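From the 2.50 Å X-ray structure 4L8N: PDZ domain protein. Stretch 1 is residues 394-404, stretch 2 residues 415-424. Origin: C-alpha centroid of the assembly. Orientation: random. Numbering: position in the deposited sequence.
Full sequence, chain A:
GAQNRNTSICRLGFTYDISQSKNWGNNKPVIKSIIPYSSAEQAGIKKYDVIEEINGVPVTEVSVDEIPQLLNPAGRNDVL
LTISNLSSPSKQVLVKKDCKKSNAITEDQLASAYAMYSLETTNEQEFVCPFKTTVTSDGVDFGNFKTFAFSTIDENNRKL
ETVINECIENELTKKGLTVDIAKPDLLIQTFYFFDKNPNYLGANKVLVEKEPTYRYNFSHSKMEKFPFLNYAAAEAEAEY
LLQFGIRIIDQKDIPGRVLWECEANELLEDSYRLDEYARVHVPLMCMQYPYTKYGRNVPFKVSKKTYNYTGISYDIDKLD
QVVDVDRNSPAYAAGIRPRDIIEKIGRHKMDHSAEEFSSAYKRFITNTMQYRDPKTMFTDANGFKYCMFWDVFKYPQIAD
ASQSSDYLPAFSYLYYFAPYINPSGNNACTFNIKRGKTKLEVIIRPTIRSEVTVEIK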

# COMPACT_ATOMS: atom_id res chain seq x y z
N LYS A 394 2.04 42.45 10.67
CA LYS A 394 1.74 43.46 9.66
C LYS A 394 0.23 43.78 9.51
O LYS A 394 -0.12 44.48 8.56
N TYR A 395 -0.63 43.35 10.48
CA TYR A 395 -2.09 43.58 10.44
C TYR A 395 -2.48 45.05 10.32
O TYR A 395 -3.35 45.35 9.50
N PRO A 396 -1.84 45.99 11.08
CA PRO A 396 -2.22 47.41 10.95
C PRO A 396 -2.01 47.94 9.52
O PRO A 396 -2.87 48.68 9.03
N GLN A 397 -0.92 47.51 8.85
CA GLN A 397 -0.57 47.92 7.48
C GLN A 397 -1.52 47.29 6.44
O GLN A 397 -1.85 47.95 5.46
N ILE A 398 -1.97 46.04 6.67
CA ILE A 398 -2.92 45.33 5.80
C ILE A 398 -4.28 46.03 5.92
O ILE A 398 -4.88 46.35 4.90
N ALA A 399 -4.73 46.29 7.17
CA ALA A 399 -6.00 46.98 7.40
C ALA A 399 -6.03 48.33 6.66
O ALA A 399 -7.01 48.60 5.97
N ASP A 400 -4.94 49.14 6.73
CA ASP A 400 -4.86 50.42 6.04
C ASP A 400 -4.92 50.23 4.52
O ASP A 400 -5.72 50.89 3.87
N ALA A 401 -4.09 49.34 3.96
CA ALA A 401 -4.08 49.07 2.53
C ALA A 401 -5.45 48.56 2.05
O ALA A 401 -5.95 49.04 1.04
N SER A 402 -6.10 47.65 2.81
CA SER A 402 -7.40 47.08 2.48
C SER A 402 -8.51 48.11 2.35
O SER A 402 -9.51 47.83 1.68
N GLN A 403 -8.37 49.27 3.03
CA GLN A 403 -9.40 50.30 3.10
C GLN A 403 -9.10 51.51 2.21
O GLN A 403 -9.82 52.51 2.27
N SER A 404 -8.08 51.39 1.33
CA SER A 404 -7.72 52.45 0.39
C SER A 404 -8.73 52.48 -0.74
O SER A 404 -8.94 51.46 -1.40
N TYR A 415 -15.68 40.82 5.54
CA TYR A 415 -14.63 40.37 6.45
C TYR A 415 -14.34 41.40 7.56
O TYR A 415 -13.25 41.40 8.12
N TYR A 416 -15.35 42.20 7.94
CA TYR A 416 -15.20 43.24 8.97
C TYR A 416 -15.00 42.71 10.39
O TYR A 416 -14.68 43.50 11.28
N PHE A 417 -15.11 41.39 10.59
CA PHE A 417 -14.91 40.76 11.88
C PHE A 417 -13.39 40.50 12.11
O PHE A 417 -12.98 40.15 13.23
N ALA A 418 -12.56 40.64 11.05
CA ALA A 418 -11.12 40.38 11.08
C ALA A 418 -10.33 41.66 11.34
O ALA A 418 -10.62 42.68 10.70
N PRO A 419 -9.32 41.66 12.25
CA PRO A 419 -8.59 42.90 12.56
C PRO A 419 -7.60 43.34 11.46
O PRO A 419 -7.16 44.50 11.46
N TYR A 420 -7.25 42.42 10.52
CA TYR A 420 -6.43 42.73 9.35
C TYR A 420 -7.29 43.44 8.23
O TYR A 420 -6.76 43.78 7.18
N ILE A 421 -8.59 43.67 8.47
CA ILE A 421 -9.49 44.39 7.57
C ILE A 421 -10.10 45.58 8.34
O ILE A 421 -10.00 46.71 7.89
N ASN A 422 -10.73 45.29 9.51
CA ASN A 422 -11.38 46.28 10.36
C ASN A 422 -10.73 46.32 11.75
O ASN A 422 -11.13 45.55 12.65
N PRO A 423 -9.74 47.24 11.95
CA PRO A 423 -9.07 47.32 13.26
C PRO A 423 -10.02 47.80 14.37
O PRO A 423 -10.02 47.17 15.44
N SER A 424 -10.91 48.79 14.10
CA SER A 424 -11.90 49.29 15.07
C SER A 424 -12.70 48.12 15.70
O SER A 424 -12.95 47.11 15.03

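One side of the helix of stretch 1 packs on an irregular segment, with the two backbones close together. Ala 399 and Ile 421 have CA atoms 4.3 Å apart, an approach in which the small Ala 399 points toward the other stretch; its CB lies 3.8 Å from Pro 423 CD and 3.8 Å from Pro 419 O. At the N-terminal end, Tyr 395 (m, chi1 -77°) offers a ring face to Tyr 420. The p rotamer of Tyr 420 (chi1 42°) goes with an edge-to-face pair, planes at 73°, in which Tyr 395 CZ meets Tyr 420 CD2 at 3.6 Å. Tyr 420 CB also sits over that face, 4.0 Å from the ring centroid, while Pro 419 CG reaches Tyr 395 CD2 at 3.9 Å. Ile 398 (m, chi2 off-well at 148°) points inward, its CG2 3.3 Å from Tyr 420 O.

Ser 402 adopts p, turning OG back to hydrogen-bond Ala 399 O at 2.7 Å; its CB packs 4.0 Å from Ile 421 CD1. Ile 421 points away at CB, yet its m,m side chain places CG2 3.7 Å from Gln 403 NE2. Gln 403 starts sideways, and its m,m conformation brings the amide across: OE1 accepts from Tyr 416 OH at 2.8 Å, near the plane of that ring, while NE2 donates to Ser 402 OG at 3.1 Å.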

# COMPACT_ATOMS: atom_id res chain seq x y z
CB LYS A 394 2.33 43.02 8.32
CG LYS A 394 3.82 43.27 8.22
CD LYS A 394 4.48 42.29 7.27
CE LYS A 394 5.97 42.47 7.18
NZ LYS A 394 6.54 41.72 6.03
CB TYR A 395 -2.82 42.97 11.65
CG TYR A 395 -3.04 41.48 11.61
CD1 TYR A 395 -2.34 40.67 10.72
CD2 TYR A 395 -3.91 40.86 12.51
CE1 TYR A 395 -2.54 39.28 10.69
CE2 TYR A 395 -4.07 39.47 12.53
CZ TYR A 395 -3.38 38.69 11.62
OH TYR A 395 -3.54 37.33 11.63
CB PRO A 396 -1.28 48.10 11.94
CG PRO A 396 -0.97 47.05 12.95
CD PRO A 396 -0.82 45.82 12.14
CB GLN A 397 0.89 47.56 7.18
CG GLN A 397 1.89 48.27 8.11
CD GLN A 397 2.42 47.36 9.21
OE1 GLN A 397 1.81 47.17 10.27
NE2 GLN A 397 3.60 46.80 8.98
CB ILE A 398 -3.02 43.81 6.14
CG1 ILE A 398 -1.66 43.12 6.03
CG2 ILE A 398 -4.11 43.09 5.30
CD1 ILE A 398 -1.52 42.03 6.98
CB ALA A 399 -6.26 47.17 8.89
CB ASP A 400 -3.60 51.24 6.44
CG ASP A 400 -3.51 51.69 7.90
OD1 ASP A 400 -4.56 51.69 8.60
OD2 ASP A 400 -2.38 52.05 8.35
CB ALA A 401 -3.01 48.06 2.19
CB SER A 402 -7.82 46.05 3.53
OG SER A 402 -8.40 46.64 4.68
CB GLN A 403 -9.63 50.72 4.56
CG GLN A 403 -10.16 49.59 5.47
CD GLN A 403 -11.43 48.94 4.96
OE1 GLN A 403 -12.50 49.54 4.97
NE2 GLN A 403 -11.35 47.72 4.47
CB SER A 404 -6.31 52.22 -0.17
OG SER A 404 -5.39 51.86 0.85
CB TYR A 415 -13.36 40.01 5.65
CG TYR A 415 -13.55 38.79 4.77
CD1 TYR A 415 -13.76 37.53 5.32
CD2 TYR A 415 -13.61 38.90 3.38
CE1 TYR A 415 -13.96 36.40 4.52
CE2 TYR A 415 -13.82 37.79 2.56
CZ TYR A 415 -13.97 36.54 3.14
OH TYR A 415 -14.14 35.41 2.37
CB TYR A 416 -16.37 44.21 8.93
CG TYR A 416 -15.95 45.51 8.31
CD1 TYR A 416 -15.11 45.54 7.19
CD2 TYR A 416 -16.30 46.73 8.90
CE1 TYR A 416 -14.67 46.74 6.65
CE2 TYR A 416 -15.83 47.94 8.39
CZ TYR A 416 -15.04 47.94 7.24
OH TYR A 416 -14.62 49.13 6.69
CB PHE A 417 -15.74 39.45 11.97
CG PHE A 417 -15.38 38.43 10.90
CD1 PHE A 417 -14.28 37.59 11.05
CD2 PHE A 417 -16.11 38.35 9.72
CE1 PHE A 417 -13.90 36.72 10.03
CE2 PHE A 417 -15.74 37.46 8.71
CZ PHE A 417 -14.64 36.65 8.87
CB ALA A 418 -10.69 39.74 9.77
CB PRO A 419 -7.87 42.55 13.86
CG PRO A 419 -7.60 41.11 13.75
CD PRO A 419 -8.85 40.56 13.12
CB TYR A 420 -5.70 41.49 8.80
CG TYR A 420 -6.52 40.22 8.75
CD1 TYR A 420 -7.36 39.95 7.68
CD2 TYR A 420 -6.39 39.25 9.74
CE1 TYR A 420 -8.07 38.76 7.60
CE2 TYR A 420 -7.11 38.06 9.68
CZ TYR A 420 -7.94 37.81 8.60
OH TYR A 420 -8.68 36.64 8.55
CB ILE A 421 -10.60 43.50 6.89
CG1 ILE A 421 -10.03 42.30 6.12
CG2 ILE A 421 -11.53 44.33 6.01
CD1 ILE A 421 -9.14 42.58 4.88
CB ASN A 422 -12.88 46.02 10.46
CG ASN A 422 -13.63 47.03 11.28
OD1 ASN A 422 -13.27 48.21 11.35
ND2 ASN A 422 -14.70 46.59 11.94
CB PRO A 423 -7.91 48.27 13.02
CG PRO A 423 -8.29 49.06 11.83
CD PRO A 423 -9.19 48.22 10.99
CB SER A 424 -12.84 50.30 14.42
OG SER A 424 -13.87 49.70 13.64